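Local coordinates for YfdX protein (PDB 6A02) that acts in both the response to antibiotic stress and the virulence of Salmonella Typhi, at the interface of chains A and B and the interface of chains A and C. Numbering follows the deposited sequence. Chains: chain A/B/C, YfdX protein.

Contact 1: the interface of chains A and B. Residues chain A 145, 149, 154, 157; chain B 91.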
loop_
_atom_site.group_PDB
_atom_site.type_symbol
_atom_site.label_atom_id
_atom_site.label_comp_id
_atom_site.label_asym_id
_atom_site.label_seq_id
_atom_site.Cartn_x
_atom_site.Cartn_y
_atom_site.Cartn_z
ATOM N N THR A 145 1.321 -21.363 16.037
ATOM C CA THR A 145 2.431 -21.005 16.911
ATOM C C THR A 145 2.117 -19.746 17.710
ATOM O O THR A 145 2.447 -19.663 18.897
ATOM C CB THR A 145 3.726 -20.861 16.106
ATOM O OG1 THR A 145 3.946 -22.049 15.336
ATOM C CG2 THR A 145 4.903 -20.669 17.048
ATOM N N LEU A 149 2.195 -19.341 21.753
ATOM C CA LEU A 149 2.887 -18.273 22.463
ATOM C C LEU A 149 1.934 -17.507 23.371
ATOM O O LEU A 149 2.303 -17.127 24.490
ATOM C CB LEU A 149 3.556 -17.327 21.458
ATOM C CG LEU A 149 4.731 -17.943 20.700
ATOM C CD1 LEU A 149 5.095 -17.102 19.479
ATOM C CD2 LEU A 149 5.945 -18.094 21.616
ATOM N N LYS A 154 3.512 -15.131 26.058
ATOM C CA LYS A 154 4.499 -14.411 25.235
ATOM C C LYS A 154 3.784 -13.622 24.134
ATOM O O LYS A 154 3.865 -13.929 22.939
ATOM C CB LYS A 154 5.523 -15.386 24.666
ATOM C CG LYS A 154 6.405 -16.039 25.727
ATOM C CD LYS A 154 7.396 -17.012 25.110
ATOM C CE LYS A 154 8.232 -17.696 26.182
ATOM N NZ LYS A 154 8.575 -19.081 25.775
ATOM N N GLN A 157 5.701 -11.671 21.267
ATOM C CA GLN A 157 6.228 -12.621 20.298
ATOM C C GLN A 157 5.115 -13.186 19.424
ATOM O O GLN A 157 5.311 -13.408 18.223
ATOM C CB GLN A 157 6.962 -13.751 21.027
ATOM C CG GLN A 157 8.177 -13.284 21.840
ATOM C CD GLN A 157 7.861 -12.978 23.296
ATOM O OE1 GLN A 157 6.835 -12.388 23.625
ATOM N NE2 GLN A 157 8.773 -13.379 24.185
ATOM N N TYR B 91 9.015 -18.343 14.838
ATOM C CA TYR B 91 9.450 -18.221 16.221
ATOM C C TYR B 91 10.527 -19.257 16.519
ATOM O O TYR B 91 10.337 -20.455 16.285
ATOM C CB TYR B 91 8.285 -18.390 17.198
ATOM C CG TYR B 91 8.772 -18.373 18.631
ATOM C CD1 TYR B 91 9.005 -17.175 19.287
ATOM C CD2 TYR B 91 9.034 -19.557 19.312
ATOM C CE1 TYR B 91 9.472 -17.151 20.593
ATOM C CE2 TYR B 91 9.505 -19.542 20.615
ATOM C CZ TYR B 91 9.715 -18.335 21.249
ATOM O OH TYR B 91 10.176 -18.315 22.549
HETATM O O HOH W 1 10.752 -15.548 23.678
#
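One face of the B:Tyr91 phenol ring is covered by A:Leu149, whose methyl CD2 stands over the ring centre, 3.7 Å from the centroid, in a CH-pi contact. At the ring's edge, in its plane, lies water 1. The second methyl of the leucine, CD1, rests nearer the root of the ring, 3.9 Å from B:Tyr91 CD1, so the forked end of the side chain spans the ring from CG towards CZ. The tyrosine's CG is anti to its own backbone N (chi1 175°), which carries the ring away from the loop and lays its face against the helix of chain A. On the same side, at the root of the ring, A:Thr145 sets its methyl CG2 4.1 Å from B:Tyr91 CB. The phenol end is more polar. B:Tyr91 OH and the side-chain amide A:Gln157 NE2 each lie 3.0 Å from water 1, which links the two chains. A:Lys154 passes the hydroxyl at about a right angle; its bend at chi4 leaves NZ 3.7 Å from B:Tyr91 OH, a proximity rather than a bond. A:Thr145 and A:Leu149 lie on helix 136-151, A:Lys154 in the turn that follows and A:Gln157 near the start of helix 155-167; B:Tyr91 occupies the loop just after strand 77-89, so a strand end of one chain meets a helical hairpin of the other.

Contact 2: the interface of chains A and C. Residues chain A 11-12, 83-85, 129; chain C 33, 36.
C:Phe33 buries 82 Å² against chain A, and its ring slots between strand 77-89 and the N-terminal segment. A:Ser83 meets one face with CB, 4.0 Å from the ring centroid, while its hydroxyl OG lies 3.4 Å from C:Phe33 CE1. A chi1 of 175° swings the phenylalanine ring out from its helix and brings CE1 and CZ to the polar cluster around A:Glu129. The A:Glu129 carboxylate lies at the CE1-CZ edge of the ring, nearly coplanar with it (planes 7° apart), and A:Glu129 OE2 is 3.6 Å from C:Phe33 CE1. That oxygen is gripped twice within chain A: the backbone N of A:Leu12 donates from the syn side at 3.0 Å to A:Glu129 OE2, and A:Ser83 OG donates at 2.7 Å to the same atom from the opposite face of the carboxylate plane. These bonds fasten the N-terminal segment to the sheet and would hold the carboxylate in place at the ring's edge.

A:Ile85, with 33 Å² buried, serves both aromatics. Its CG1 approaches C:Phe33 CD1 at 3.8 Å, and the branch methyl CG2 sits over the centre of the C:Phe36 ring. A:Leu12 adds CD2 against the backbone carbonyl of C:Phe36. The two phenylalanines project from the last turns of helix 19-36 of chain C; on chain A they meet strand 77-89, its companion strand 125-135 and the loop that precedes helix 19-36.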
loop_
_atom_site.group_PDB
_atom_site.type_symbol
_atom_site.label_atom_id
_atom_site.label_comp_id
_atom_site.label_asym_id
_atom_site.label_seq_id
_atom_site.Cartn_x
_atom_site.Cartn_y
_atom_site.Cartn_z
ATOM N N THR A 11 -12.200 -16.125 -9.651
ATOM C CA THR A 11 -11.449 -15.162 -10.442
ATOM C C THR A 11 -12.077 -15.007 -11.830
ATOM O O THR A 11 -13.050 -15.681 -12.188
ATOM C CB THR A 11 -10.004 -15.627 -10.605
ATOM O OG1 THR A 11 -9.978 -16.799 -11.431
ATOM C CG2 THR A 11 -9.372 -15.938 -9.245
ATOM N N LEU A 12 -11.492 -14.114 -12.637
ATOM C CA LEU A 12 -11.982 -13.928 -14.002
ATOM C C LEU A 12 -11.889 -15.214 -14.811
ATOM O O LEU A 12 -12.716 -15.442 -15.703
ATOM C CB LEU A 12 -11.223 -12.803 -14.705
ATOM C CG LEU A 12 -11.403 -11.400 -14.118
ATOM C CD1 LEU A 12 -10.494 -10.396 -14.822
ATOM C CD2 LEU A 12 -12.866 -10.961 -14.197
ATOM N N SER A 83 -9.698 -11.213 -5.198
ATOM C CA SER A 83 -9.382 -10.666 -6.509
ATOM C C SER A 83 -9.929 -9.253 -6.615
ATOM O O SER A 83 -11.043 -8.967 -6.158
ATOM C CB SER A 83 -9.997 -11.480 -7.641
ATOM O OG SER A 83 -9.197 -11.340 -8.799
ATOM N N SER A 84 -9.155 -8.377 -7.250
ATOM C CA SER A 84 -9.619 -7.032 -7.563
ATOM C C SER A 84 -9.168 -6.655 -8.967
ATOM O O SER A 84 -8.397 -7.369 -9.613
ATOM C CB SER A 84 -9.106 -6.003 -6.554
ATOM O OG SER A 84 -7.705 -5.829 -6.692
ATOM N N ILE A 85 -9.650 -5.504 -9.436
ATOM C CA ILE A 85 -9.390 -5.033 -10.790
ATOM C C ILE A 85 -8.621 -3.718 -10.739
ATOM O O ILE A 85 -8.929 -2.842 -9.925
ATOM C CB ILE A 85 -10.720 -4.834 -11.547
ATOM C CG1 ILE A 85 -11.464 -6.166 -11.668
ATOM C CG2 ILE A 85 -10.492 -4.219 -12.927
ATOM C CD1 ILE A 85 -10.752 -7.168 -12.529
ATOM N N GLU A 129 -5.966 -8.011 -13.359
ATOM C CA GLU A 129 -6.578 -8.655 -12.209
ATOM C C GLU A 129 -5.521 -8.842 -11.126
ATOM O O GLU A 129 -4.454 -9.413 -11.386
ATOM C CB GLU A 129 -7.185 -10.003 -12.598
ATOM C CG GLU A 129 -7.879 -10.665 -11.451
ATOM C CD GLU A 129 -8.402 -12.043 -11.773
ATOM O OE1 GLU A 129 -7.753 -12.774 -12.553
ATOM O OE2 GLU A 129 -9.460 -12.400 -11.220
ATOM N N PHE C 33 -15.542 -5.727 -8.394
ATOM C CA PHE C 33 -14.963 -6.861 -9.101
ATOM C C PHE C 33 -16.024 -7.612 -9.893
ATOM O O PHE C 33 -15.787 -8.015 -11.044
ATOM C CB PHE C 33 -14.281 -7.814 -8.122
ATOM C CG PHE C 33 -13.768 -9.066 -8.786
ATOM C CD1 PHE C 33 -12.597 -9.044 -9.524
ATOM C CD2 PHE C 33 -14.494 -10.242 -8.725
ATOM C CE1 PHE C 33 -12.135 -10.200 -10.170
ATOM C CE2 PHE C 33 -14.032 -11.395 -9.366
ATOM C CZ PHE C 33 -12.856 -11.367 -10.086
ATOM N N PHE C 36 -16.816 -6.449 -13.510
ATOM C CA PHE C 36 -15.888 -6.930 -14.527
ATOM C C PHE C 36 -15.970 -8.436 -14.711
ATOM O O PHE C 36 -15.590 -8.949 -15.768
ATOM C CB PHE C 36 -14.461 -6.516 -14.159
ATOM C CG PHE C 36 -14.243 -5.032 -14.191
ATOM C CD1 PHE C 36 -13.838 -4.415 -15.364
ATOM C CD2 PHE C 36 -14.455 -4.249 -13.062
ATOM C CE1 PHE C 36 -13.644 -3.043 -15.411
ATOM C CE2 PHE C 36 -14.251 -2.871 -13.100
ATOM C CZ PHE C 36 -13.847 -2.271 -14.281
#

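Contact 3: the interface of chains A and C. Residues chain A 22, 26, 82; chain C 22, 26.
A:Trp22 and C:Trp22 sit on ordinary helical backbone at matching positions of helix 19-36 of each chain, one turn before the arginines that reach across this two-fold contact of the YfdX family. Each indole is stacked by the guanidinium group of the partner's Arg26. C:Arg26 lies flat over one face of A:Trp22, the planes 7° apart, and the two side chains run past each other in opposite directions. Its NE stands 3.4 Å from the centroid of the six-membered ring of A:Trp22, and NH2 over the five-membered ring, a cation-pi contact spread over the whole indole. A:Arg26 does the same to C:Trp22. The arginine chain is bent at chi2 (61°), which folds the guanidinium alongside the indole, and its methylene CD also packs on the benzo end, with C:Arg26 CD 3.5 Å from A:Trp22 CH2.

The indoles come from opposite directions, their benzo ends towards each other near the two-fold axis; the very short carbon contact there is doubtful and carries nothing. At the outer end of the stack, C:Arg26 NH1 donates to the amide oxygen A:Asn82 OD1 at 2.8 Å. The acceptor lies in the guanidinium plane, but NH1 approaches from above the amide's carbonyl plane, 43° out of it. This bond, from strand 77-89, would steady the guanidinium's rotation while its face stays against A:Trp22.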
loop_
_atom_site.group_PDB
_atom_site.type_symbol
_atom_site.label_atom_id
_atom_site.label_comp_id
_atom_site.label_asym_id
_atom_site.label_seq_id
_atom_site.Cartn_x
_atom_site.Cartn_y
_atom_site.Cartn_z
ATOM N N TRP A 22 -9.642 -15.569 3.518
ATOM C CA TRP A 22 -9.732 -14.119 3.614
ATOM C C TRP A 22 -10.157 -13.694 5.013
ATOM O O TRP A 22 -9.544 -12.805 5.616
ATOM C CB TRP A 22 -10.682 -13.560 2.546
ATOM C CG TRP A 22 -10.554 -12.082 2.447
ATOM C CD1 TRP A 22 -9.671 -11.384 1.677
ATOM C CD2 TRP A 22 -11.301 -11.118 3.178
ATOM N NE1 TRP A 22 -9.832 -10.034 1.874
ATOM C CE2 TRP A 22 -10.837 -9.848 2.788
ATOM C CE3 TRP A 22 -12.334 -11.206 4.111
ATOM C CZ2 TRP A 22 -11.358 -8.674 3.311
ATOM C CZ3 TRP A 22 -12.855 -10.039 4.627
ATOM C CH2 TRP A 22 -12.367 -8.791 4.221
ATOM N N ARG A 26 -8.244 -11.465 8.082
ATOM C CA ARG A 26 -8.880 -10.375 8.812
ATOM C C ARG A 26 -8.819 -10.635 10.315
ATOM O O ARG A 26 -8.462 -9.745 11.102
ATOM C CB ARG A 26 -10.315 -10.237 8.295
ATOM C CG ARG A 26 -11.274 -9.476 9.166
ATOM C CD ARG A 26 -10.866 -8.049 9.393
ATOM N NE ARG A 26 -11.983 -7.303 9.972
ATOM C CZ ARG A 26 -11.877 -6.085 10.492
ATOM N NH1 ARG A 26 -10.703 -5.483 10.519
ATOM N NH2 ARG A 26 -12.948 -5.480 10.993
ATOM N N ASN A 82 -8.385 -13.231 -2.532
ATOM C CA ASN A 82 -9.173 -12.104 -3.016
ATOM C C ASN A 82 -8.780 -11.825 -4.454
ATOM O O ASN A 82 -7.665 -12.136 -4.877
ATOM C CB ASN A 82 -8.964 -10.853 -2.152
ATOM C CG ASN A 82 -9.961 -9.761 -2.469
ATOM O OD1 ASN A 82 -11.151 -9.936 -2.267
ATOM N ND2 ASN A 82 -9.479 -8.634 -2.986
ATOM N N TRP C 22 -16.816 -1.069 7.989
ATOM C CA TRP C 22 -15.741 -1.900 7.465
ATOM C C TRP C 22 -16.284 -2.933 6.486
ATOM O O TRP C 22 -15.748 -3.100 5.384
ATOM C CB TRP C 22 -14.961 -2.565 8.606
ATOM C CG TRP C 22 -13.699 -3.170 8.101
ATOM C CD1 TRP C 22 -12.491 -2.553 7.962
ATOM C CD2 TRP C 22 -13.531 -4.498 7.622
ATOM N NE1 TRP C 22 -11.570 -3.425 7.434
ATOM C CE2 TRP C 22 -12.188 -4.631 7.225
ATOM C CE3 TRP C 22 -14.384 -5.596 7.509
ATOM C CZ2 TRP C 22 -11.680 -5.813 6.708
ATOM C CZ3 TRP C 22 -13.878 -6.772 7.000
ATOM C CH2 TRP C 22 -12.537 -6.870 6.610
ATOM N N ARG C 26 -15.698 -3.590 2.330
ATOM C CA ARG C 26 -15.399 -4.894 1.748
ATOM C C ARG C 26 -16.415 -5.233 0.660
ATOM O O ARG C 26 -16.048 -5.668 -0.443
ATOM C CB ARG C 26 -15.382 -5.923 2.881
ATOM C CG ARG C 26 -15.508 -7.366 2.482
ATOM C CD ARG C 26 -14.393 -7.835 1.592
ATOM N NE ARG C 26 -14.411 -9.296 1.507
ATOM C CZ ARG C 26 -13.702 -10.001 0.633
ATOM N NH1 ARG C 26 -12.932 -9.380 -0.240
ATOM N NH2 ARG C 26 -13.778 -11.327 0.630
#

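Contact 4: the interface of chains A and B. Residues chain A 88-90, 126, 128; chain B 72, 138, 142, 164.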
loop_
_atom_site.group_PDB
_atom_site.type_symbol
_atom_site.label_atom_id
_atom_site.label_comp_id
_atom_site.label_asym_id
_atom_site.label_seq_id
_atom_site.Cartn_x
_atom_site.Cartn_y
_atom_site.Cartn_z
ATOM N N ALA A 88 -6.630 0.788 -16.674
ATOM C CA ALA A 88 -5.735 1.826 -17.177
ATOM C C ALA A 88 -6.383 2.441 -18.406
ATOM O O ALA A 88 -6.519 1.777 -19.439
ATOM C CB ALA A 88 -4.368 1.244 -17.531
ATOM N N GLU A 89 -6.774 3.706 -18.302
ATOM C CA GLU A 89 -7.557 4.374 -19.332
ATOM C C GLU A 89 -6.659 5.258 -20.192
ATOM O O GLU A 89 -6.045 6.200 -19.686
ATOM C CB GLU A 89 -8.652 5.217 -18.686
ATOM C CG GLU A 89 -9.606 4.404 -17.834
ATOM C CD GLU A 89 -10.883 5.153 -17.537
ATOM O OE1 GLU A 89 -11.158 6.164 -18.216
ATOM O OE2 GLU A 89 -11.610 4.733 -16.623
ATOM N N ASP A 90 -6.591 4.949 -21.484
ATOM C CA ASP A 90 -5.955 5.838 -22.448
ATOM C C ASP A 90 -6.821 7.076 -22.638
ATOM O O ASP A 90 -8.030 7.061 -22.400
ATOM C CB ASP A 90 -5.868 5.149 -23.809
ATOM C CG ASP A 90 -4.707 4.182 -23.917
ATOM O OD1 ASP A 90 -4.042 3.902 -22.894
ATOM O OD2 ASP A 90 -4.474 3.675 -25.037
ATOM N N SER A 126 -7.228 -0.915 -20.507
ATOM C CA SER A 126 -6.684 -2.233 -20.216
ATOM C C SER A 126 -7.133 -2.664 -18.823
ATOM O O SER A 126 -7.409 -1.829 -17.955
ATOM C CB SER A 126 -5.158 -2.240 -20.313
ATOM O OG SER A 126 -4.589 -1.377 -19.354
ATOM N N ILE A 128 -6.300 -5.278 -15.518
ATOM C CA ILE A 128 -5.375 -6.127 -14.778
ATOM C C ILE A 128 -6.139 -6.713 -13.603
ATOM O O ILE A 128 -6.893 -6.002 -12.931
ATOM C CB ILE A 128 -4.172 -5.300 -14.278
ATOM C CG1 ILE A 128 -3.262 -4.916 -15.444
ATOM C CG2 ILE A 128 -3.394 -6.053 -13.200
ATOM C CD1 ILE A 128 -2.437 -6.057 -15.964
ATOM N N PRO B 72 -0.323 -6.005 -20.513
ATOM C CA PRO B 72 -1.723 -5.883 -20.959
ATOM C C PRO B 72 -1.878 -5.462 -22.407
ATOM O O PRO B 72 -2.892 -5.804 -23.031
ATOM C CB PRO B 72 -2.319 -4.820 -20.021
ATOM C CG PRO B 72 -1.325 -4.575 -18.962
ATOM C CD PRO B 72 0.003 -5.082 -19.410
ATOM N N GLN B 138 3.343 1.101 -22.706
ATOM C CA GLN B 138 2.137 1.722 -22.166
ATOM C C GLN B 138 2.477 2.929 -21.294
ATOM O O GLN B 138 1.789 3.957 -21.343
ATOM C CB GLN B 138 1.315 0.673 -21.415
ATOM C CG GLN B 138 -0.009 1.170 -20.858
ATOM C CD GLN B 138 -0.892 0.034 -20.334
ATOM O OE1 GLN B 138 -0.417 -1.068 -20.025
ATOM N NE2 GLN B 138 -2.190 0.308 -20.222
ATOM N N ASP B 142 1.526 6.927 -21.994
ATOM C CA ASP B 142 0.917 7.802 -20.993
ATOM C C ASP B 142 1.676 9.121 -20.880
ATOM O O ASP B 142 1.071 10.198 -20.818
ATOM C CB ASP B 142 0.894 7.121 -19.622
ATOM C CG ASP B 142 -0.073 5.951 -19.528
ATOM O OD1 ASP B 142 -0.975 5.811 -20.383
ATOM O OD2 ASP B 142 0.078 5.176 -18.547
ATOM N N SER B 164 -2.825 7.030 -14.190
ATOM C CA SER B 164 -2.915 5.719 -14.820
ATOM C C SER B 164 -1.543 5.073 -14.958
ATOM O O SER B 164 -1.389 3.872 -14.700
ATOM C CB SER B 164 -3.574 5.839 -16.183
ATOM O OG SER B 164 -3.677 4.556 -16.771
HETATM O O HOH W 2 -0.979 3.818 -22.486
#
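The side-chain amide B:Gln138 NE2 donates a hydrogen bond to the hydroxyl A:Ser126 OG at 3.1 Å, nearly straight at 161° and in the plane of the amide. B:Gln138 runs almost fully extended from its backbone outward (chi1 -177°), so the amide reaches from the first turn of helix 136-151 to the start of strand 125-135 in chain A. The same nitrogen, B:Gln138 NE2, lies 3.6 Å from the methyl A:Ala88 CB. From helix 155-167, B:Ser164 brings its hydroxyl OG 3.4 Å from A:Ala88 CA on strand 77-89, so this helix also packs on the strand end.

To one side of the amide the contact is apolar. The ring of B:Pro72 meets A:Ile128 obliquely, its CG 3.5 Å from the terminal methyl CD1, while its CB touches the A:Ser126 methylene. To the other side water 2 joins the chains: it lies 3.1 Å from the carboxylate oxygen A:Asp90 OD1 and is also shared by the backbone carbonyl B:Gln138 O and by B:Asp142 OD1. The two aspartate oxygens approach to 4.4 Å, A:Asp90 OD1 facing B:Asp142 OD1, and the shared water may ease any repulsion between like charges. By joining strand ends of chain A to a loop and helices of chain B through direct, apolar and watery links, the site fastens these two subunits of the deposited tetramer, which may be the form present in solution.

Contacts 1 and 4 belong to the A-B interface and lie about 44 Å apart between the centres of their C-alpha atoms; contacts 2 and 3 belong to A-C and are about 14 Å apart. Helix 136-151 and helix 155-167 serve contacts 1 and 4, in chain A and chain B respectively, while helix 19-36 serves contacts 2 and 3. Strand 77-89 enters contacts 2, 3 and 4, and the loop after it supplies residues to contacts 1 and 4. About 16 Å separates contacts 2 and 4. One long strand therefore faces both partners, which would tie the two interfaces together in the deposited four-chain assembly.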